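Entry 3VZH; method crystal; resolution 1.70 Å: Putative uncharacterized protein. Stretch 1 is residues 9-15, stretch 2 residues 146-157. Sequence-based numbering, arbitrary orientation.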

ATOM      1  N   PHE A   9      -6.288   6.359   8.626  1.00 20.63           N
ATOM      2  CA  PHE A   9      -6.869   5.034   8.818  1.00 21.30           C
ATOM      3  C   PHE A   9      -5.720   4.066   8.872  1.00 21.19           C
ATOM      4  O   PHE A   9      -4.630   4.338   8.316  1.00 19.61           O
ATOM      5  CB  PHE A   9      -7.736   4.657   7.568  1.00 20.33           C
ATOM      6  CG  PHE A   9      -8.963   5.509   7.470  1.00 20.16           C
ATOM      7  CD1 PHE A   9     -10.089   5.138   8.207  1.00 23.19           C
ATOM      8  CD2 PHE A   9      -9.002   6.648   6.631  1.00 21.96           C
ATOM      9  CE1 PHE A   9     -11.233   5.899   8.158  1.00 24.82           C
ATOM     10  CE2 PHE A   9     -10.149   7.422   6.566  1.00 21.87           C
ATOM     11  CZ  PHE A   9     -11.254   7.050   7.342  1.00 23.33           C
ATOM     12  N   TYR A  10      -5.980   2.941   9.570  1.00 21.15           N
ATOM     13  CA  TYR A  10      -4.935   1.914   9.817  1.00 20.54           C
ATOM     14  C   TYR A  10      -5.541   0.556   9.569  1.00 20.91           C
ATOM     15  O   TYR A  10      -6.691   0.269  10.025  1.00 21.39           O
ATOM     16  CB  TYR A  10      -4.580   1.999  11.334  1.00 21.29           C
ATOM     17  CG  TYR A  10      -4.075   3.377  11.739  1.00 22.31           C
ATOM     18  CD1 TYR A  10      -2.694   3.666  11.640  1.00 24.66           C
ATOM     19  CD2 TYR A  10      -4.921   4.347  12.172  1.00 25.72           C
ATOM     20  CE1 TYR A  10      -2.218   4.879  11.987  1.00 26.99           C
ATOM     21  CE2 TYR A  10      -4.426   5.600  12.547  1.00 25.31           C
ATOM     22  CZ  TYR A  10      -3.073   5.826  12.381  1.00 28.63           C
ATOM     23  OH  TYR A  10      -2.472   7.017  12.751  1.00 32.36           O
ATOM     24  N   VAL A  11      -4.799  -0.335   8.887  1.00 21.79           N
ATOM     25  CA  VAL A  11      -5.315  -1.655   8.613  1.00 21.59           C
ATOM     26  C   VAL A  11      -4.207  -2.628   8.745  1.00 22.50           C
ATOM     27  O   VAL A  11      -3.005  -2.260   8.499  1.00 22.69           O
ATOM     28  CB  VAL A  11      -5.900  -1.828   7.200  1.00 25.98           C
ATOM     29  CG1 VAL A  11      -7.251  -1.149   7.090  1.00 27.65           C
ATOM     30  CG2 VAL A  11      -4.926  -1.302   6.165  1.00 26.10           C
ATOM     31  N   ARG A  12      -4.550  -3.830   9.164  1.00 22.64           N
ATOM     32  CA  ARG A  12      -3.593  -4.957   9.179  1.00 21.33           C
ATOM     33  C   ARG A  12      -3.906  -5.831   7.960  1.00 21.78           C
ATOM     34  O   ARG A  12      -5.059  -6.311   7.811  1.00 22.82           O
ATOM     35  CB  ARG A  12      -3.834  -5.754  10.434  1.00 22.52           C
ATOM     36  CG  ARG A  12      -2.864  -6.970  10.609  1.00 23.15           C
ATOM     37  CD  ARG A  12      -3.115  -7.555  11.997  1.00 28.08           C
ATOM     38  NE  ARG A  12      -2.043  -8.471  12.361  1.00 32.03           N
ATOM     39  CZ  ARG A  12      -1.939  -9.720  11.935  1.00 35.98           C
ATOM     40  NH1 ARG A  12      -2.821 -10.216  11.053  1.00 40.95           N
ATOM     41  NH2 ARG A  12      -0.939 -10.511  12.382  1.00 35.33           N
ATOM     42  N   VAL A  13      -2.919  -6.085   7.106  1.00 20.44           N
ATOM     43  CA  VAL A  13      -3.146  -6.939   5.964  1.00 20.97           C
ATOM     44  C   VAL A  13      -2.176  -8.096   6.086  1.00 22.46           C
ATOM     45  O   VAL A  13      -0.939  -7.866   6.318  1.00 22.63           O
ATOM     46  CB  VAL A  13      -2.811  -6.183   4.657  1.00 24.70           C
ATOM     47  CG1 VAL A  13      -3.170  -7.036   3.449  1.00 26.56           C
ATOM     48  CG2 VAL A  13      -3.572  -4.827   4.556  1.00 27.96           C
ATOM     49  N   SER A  14      -2.690  -9.306   5.906  1.00 21.48           N
ATOM     50  CA  SER A  14      -1.857 -10.534   6.045  1.00 23.58           C
ATOM     51  C   SER A  14      -2.102 -11.526   4.924  1.00 24.56           C
ATOM     52  O   SER A  14      -3.126 -11.462   4.243  1.00 25.16           O
ATOM     53  CB  SER A  14      -2.078 -11.130   7.410  1.00 25.16           C
ATOM     54  OG  SER A  14      -3.438 -11.591   7.539  1.00 25.24           O
ATOM     55  N   GLY A  15      -1.149 -12.455   4.702  1.00 25.22           N
ATOM     56  CA  GLY A  15      -1.378 -13.436   3.637  1.00 25.46           C
ATOM     57  C   GLY A  15      -0.270 -14.456   3.748  1.00 26.15           C
ATOM     58  O   GLY A  15       0.839 -14.155   4.222  1.00 25.69           O
TER
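Stretch 2 146-157: GLVDDISQEEYE

Stretch 1 is a β-strand throughout. Stretch 2 begins extended, its residues Leu147 to Asp150 pair with it, and it turns into a helix from Gln153 onward. The two strands are antiparallel, with their N-to-C directions at 148° and their axes 4.7 Å apart at closest approach. Two hydrogen-bonded pairs set the register. Arg12 N donates to Asp149 O (2.9 Å), and Asp149 N to Arg12 O (2.8 Å). Ser14 N donates to Leu147 O (2.9 Å), and Leu147 N to Ser14 O (2.8 Å). Between them, Val13 faces Val148 as a non-hydrogen-bonded pair, CA to CA 4.5 Å. Val11 faces Asp150 in the same way at 5.2 Å between CA atoms.

Side chains alternate between the faces of the sheet. Val11, Val13 and Val148 share one face; Val13 CG2 lies 4.1 Å from Val148 CG2. Arg12, Ser14, Leu147 and Asp149 share the other. There a water bonds Arg12 NH1, Ser14 OG and Leu147 O.

Outside the bridged pairs, Tyr10 makes the main contact. Its CB lies 3.7 Å from Ile151 CG1. Gln153 CA sits over one face of its ring, 3.8 Å from the centroid. The Tyr156 ring meets it obliquely, with Tyr10 CD1 3.3 Å from Tyr156 CG. Ser152 caps the helix: its OG accepts from Glu155 N at 3.3 Å.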

ATOM      1  N   GLY A 146      -5.134 -11.818   0.197  1.00 28.11           N
ATOM      2  CA  GLY A 146      -4.794 -11.160   1.461  1.00 26.33           C
ATOM      3  C   GLY A 146      -6.037 -11.075   2.320  1.00 28.80           C
ATOM      4  O   GLY A 146      -7.175 -11.207   1.849  1.00 31.62           O
ATOM      5  N   LEU A 147      -5.808 -10.793   3.579  1.00 22.58           N
ATOM      6  CA  LEU A 147      -6.870 -10.633   4.563  1.00 22.81           C
ATOM      7  C   LEU A 147      -6.692  -9.264   5.156  1.00 22.83           C
ATOM      8  O   LEU A 147      -5.569  -8.948   5.629  1.00 24.07           O
ATOM      9  CB  LEU A 147      -6.686 -11.660   5.661  1.00 24.20           C
ATOM     10  CG  LEU A 147      -7.456 -11.427   6.978  1.00 24.49           C
ATOM     11  CD1 LEU A 147      -8.948 -11.537   6.610  1.00 23.73           C
ATOM     12  CD2 LEU A 147      -7.028 -12.466   8.036  1.00 27.96           C
ATOM     13  N   VAL A 148      -7.748  -8.450   5.165  1.00 22.26           N
ATOM     14  CA  VAL A 148      -7.686  -7.089   5.734  1.00 20.62           C
ATOM     15  C   VAL A 148      -8.456  -7.128   7.064  1.00 20.90           C
ATOM     16  O   VAL A 148      -9.618  -7.638   7.105  1.00 22.32           O
ATOM     17  CB  VAL A 148      -8.405  -6.090   4.811  1.00 24.16           C
ATOM     18  CG1 VAL A 148      -8.682  -4.762   5.516  1.00 23.81           C
ATOM     19  CG2 VAL A 148      -7.459  -5.781   3.636  1.00 27.88           C
ATOM     20  N   ASP A 149      -7.836  -6.647   8.120  1.00 20.41           N
ATOM     21  CA  ASP A 149      -8.576  -6.447   9.371  1.00 21.53           C
ATOM     22  C   ASP A 149      -8.359  -5.048   9.958  1.00 23.91           C
ATOM     23  O   ASP A 149      -7.329  -4.374   9.738  1.00 21.35           O
ATOM     24  CB  ASP A 149      -8.210  -7.517  10.447  1.00 25.23           C
ATOM     25  CG  ASP A 149      -9.010  -8.838  10.266  1.00 25.36           C
ATOM     26  OD1 ASP A 149     -10.243  -8.804  10.082  1.00 26.20           O
ATOM     27  OD2 ASP A 149      -8.378  -9.898  10.284  1.00 31.59           O
ATOM     28  N   ASP A 150      -9.345  -4.634  10.742  1.00 23.87           N
ATOM     29  CA  ASP A 150      -9.378  -3.345  11.396  1.00 24.64           C
ATOM     30  C   ASP A 150      -8.360  -3.276  12.548  1.00 24.54           C
ATOM     31  O   ASP A 150      -8.244  -4.221  13.372  1.00 25.38           O
ATOM     32  CB  ASP A 150     -10.779  -3.186  12.005  1.00 28.63           C
ATOM     33  CG  ASP A 150     -11.086  -1.698  12.334  1.00 35.13           C
ATOM     34  OD1 ASP A 150     -12.242  -1.444  12.691  1.00 33.43           O
ATOM     35  OD2 ASP A 150     -10.181  -0.787  12.099  1.00 39.27           O
ATOM     36  N   ILE A 151      -7.499  -2.246  12.532  1.00 22.73           N
ATOM     37  CA  ILE A 151      -6.715  -1.980  13.785  1.00 22.37           C
ATOM     38  C   ILE A 151      -6.858  -0.484  14.091  1.00 21.91           C
ATOM     39  O   ILE A 151      -7.212   0.254  13.217  1.00 22.15           O
ATOM     40  CB  ILE A 151      -5.241  -2.316  13.610  1.00 22.34           C
ATOM     41  CG1 ILE A 151      -4.610  -1.508  12.444  1.00 19.60           C
ATOM     42  CG2 ILE A 151      -5.063  -3.853  13.418  1.00 21.55           C
ATOM     43  CD1 ILE A 151      -3.057  -1.641  12.358  1.00 18.21           C
ATOM     44  N   SER A 152      -6.583  -0.091  15.318  1.00 22.69           N
ATOM     45  CA  SER A 152      -6.739   1.318  15.718  1.00 25.51           C
ATOM     46  C   SER A 152      -5.320   1.943  15.628  1.00 25.34           C
ATOM     47  O   SER A 152      -4.312   1.249  15.444  1.00 22.78           O
ATOM     48  CB  SER A 152      -7.221   1.375  17.173  1.00 27.15           C
ATOM     49  OG  SER A 152      -6.218   0.893  18.022  1.00 32.35           O
ATOM     50  N   GLN A 153      -5.272   3.272  15.818  1.00 24.50           N
ATOM     51  CA  GLN A 153      -4.026   4.016  15.785  1.00 24.33           C
ATOM     52  C   GLN A 153      -3.140   3.467  16.817  1.00 27.09           C
ATOM     53  O   GLN A 153      -1.959   3.244  16.558  1.00 26.70           O
ATOM     54  CB  GLN A 153      -4.307   5.496  16.049  1.00 26.37           C
ATOM     55  CG  GLN A 153      -2.979   6.294  15.905  1.00 31.35           C
ATOM     56  CD  GLN A 153      -3.126   7.756  16.271  1.00 37.66           C
ATOM     57  OE1 GLN A 153      -4.219   8.270  16.357  1.00 40.96           O
ATOM     58  NE2 GLN A 153      -1.999   8.429  16.495  1.00 40.19           N
ATOM     59  N   GLU A 154      -3.723   3.204  17.998  1.00 24.92           N
ATOM     60  CA  GLU A 154      -2.925   2.637  19.084  1.00 28.14           C
ATOM     61  C   GLU A 154      -2.228   1.325  18.722  1.00 25.62           C
ATOM     62  O   GLU A 154      -1.036   1.132  18.991  1.00 25.89           O
ATOM     63  CB  GLU A 154      -3.691   2.448  20.419  1.00 29.51           C
ATOM     64  CG  GLU A 154      -2.767   2.115  21.556  1.00 36.92           C
ATOM     65  CD  GLU A 154      -3.404   2.205  22.930  1.00 42.13           C
ATOM     66  OE1 GLU A 154      -4.538   2.727  23.051  1.00 44.36           O
ATOM     67  OE2 GLU A 154      -2.751   1.757  23.903  1.00 42.04           O
ATOM     68  N   GLU A 155      -2.961   0.421  18.107  1.00 25.95           N
ATOM     69  CA  GLU A 155      -2.366  -0.851  17.723  1.00 25.07           C
ATOM     70  C   GLU A 155      -1.266  -0.658  16.679  1.00 27.85           C
ATOM     71  O   GLU A 155      -0.202  -1.376  16.731  1.00 28.21           O
ATOM     72  CB  GLU A 155      -3.418  -1.854  17.247  1.00 27.42           C
ATOM     73  CG  GLU A 155      -2.814  -3.206  16.823  1.00 28.25           C
ATOM     74  CD  GLU A 155      -3.812  -4.375  16.756  1.00 32.74           C
ATOM     75  OE1 GLU A 155      -3.451  -5.494  16.266  1.00 31.84           O
ATOM     76  OE2 GLU A 155      -4.980  -4.183  17.147  1.00 33.51           O
ATOM     77  N   TYR A 156      -1.559   0.166  15.663  1.00 24.63           N
ATOM     78  CA  TYR A 156      -0.544   0.567  14.699  1.00 25.49           C
ATOM     79  C   TYR A 156       0.821   1.001  15.303  1.00 26.87           C
ATOM     80  O   TYR A 156       1.890   0.453  14.984  1.00 25.87           O
ATOM     81  CB  TYR A 156      -1.072   1.668  13.777  1.00 24.95           C
ATOM     82  CG  TYR A 156      -0.058   1.981  12.653  1.00 24.86           C
ATOM     83  CD1 TYR A 156      -0.008   1.231  11.488  1.00 23.54           C
ATOM     84  CD2 TYR A 156       0.816   3.079  12.798  1.00 24.69           C
ATOM     85  CE1 TYR A 156       0.909   1.529  10.477  1.00 24.29           C
ATOM     86  CE2 TYR A 156       1.781   3.383  11.839  1.00 23.86           C
ATOM     87  CZ  TYR A 156       1.783   2.642  10.644  1.00 24.09           C
ATOM     88  OH  TYR A 156       2.723   2.978   9.719  1.00 25.13           O
ATOM     89  N   GLU A 157       0.750   1.962  16.220  1.00 26.77           N
ATOM     90  CA  GLU A 157       1.918   2.557  16.816  1.00 32.25           C
ATOM     91  C   GLU A 157       2.607   1.593  17.785  1.00 33.00           C
ATOM     92  O   GLU A 157       3.828   1.619  17.904  1.00 36.11           O
ATOM     93  CB  GLU A 157       1.514   3.881  17.553  1.00 31.72           C
ATOM     94  CG  GLU A 157       1.105   4.908  16.492  1.00 35.81           C
ATOM     95  CD  GLU A 157       0.730   6.263  17.041  1.00 45.57           C
ATOM     96  OE1 GLU A 157       0.679   6.399  18.295  1.00 41.08           O
ATOM     97  OE2 GLU A 157       0.491   7.176  16.210  1.00 45.18           O
TER
HETATM   98  O   HOH W   1      -8.290   2.531  11.362  1.00 32.05           O
HETATM   99  O   HOH W   2       0.352   6.916  13.581  1.00 44.32           O
HETATM  100  O   HOH W   3      -4.698  -9.337   8.586  1.00 28.99           O
HETATM  101  O   HOH W   4      -5.979 -10.206  10.768  1.00 34.59           O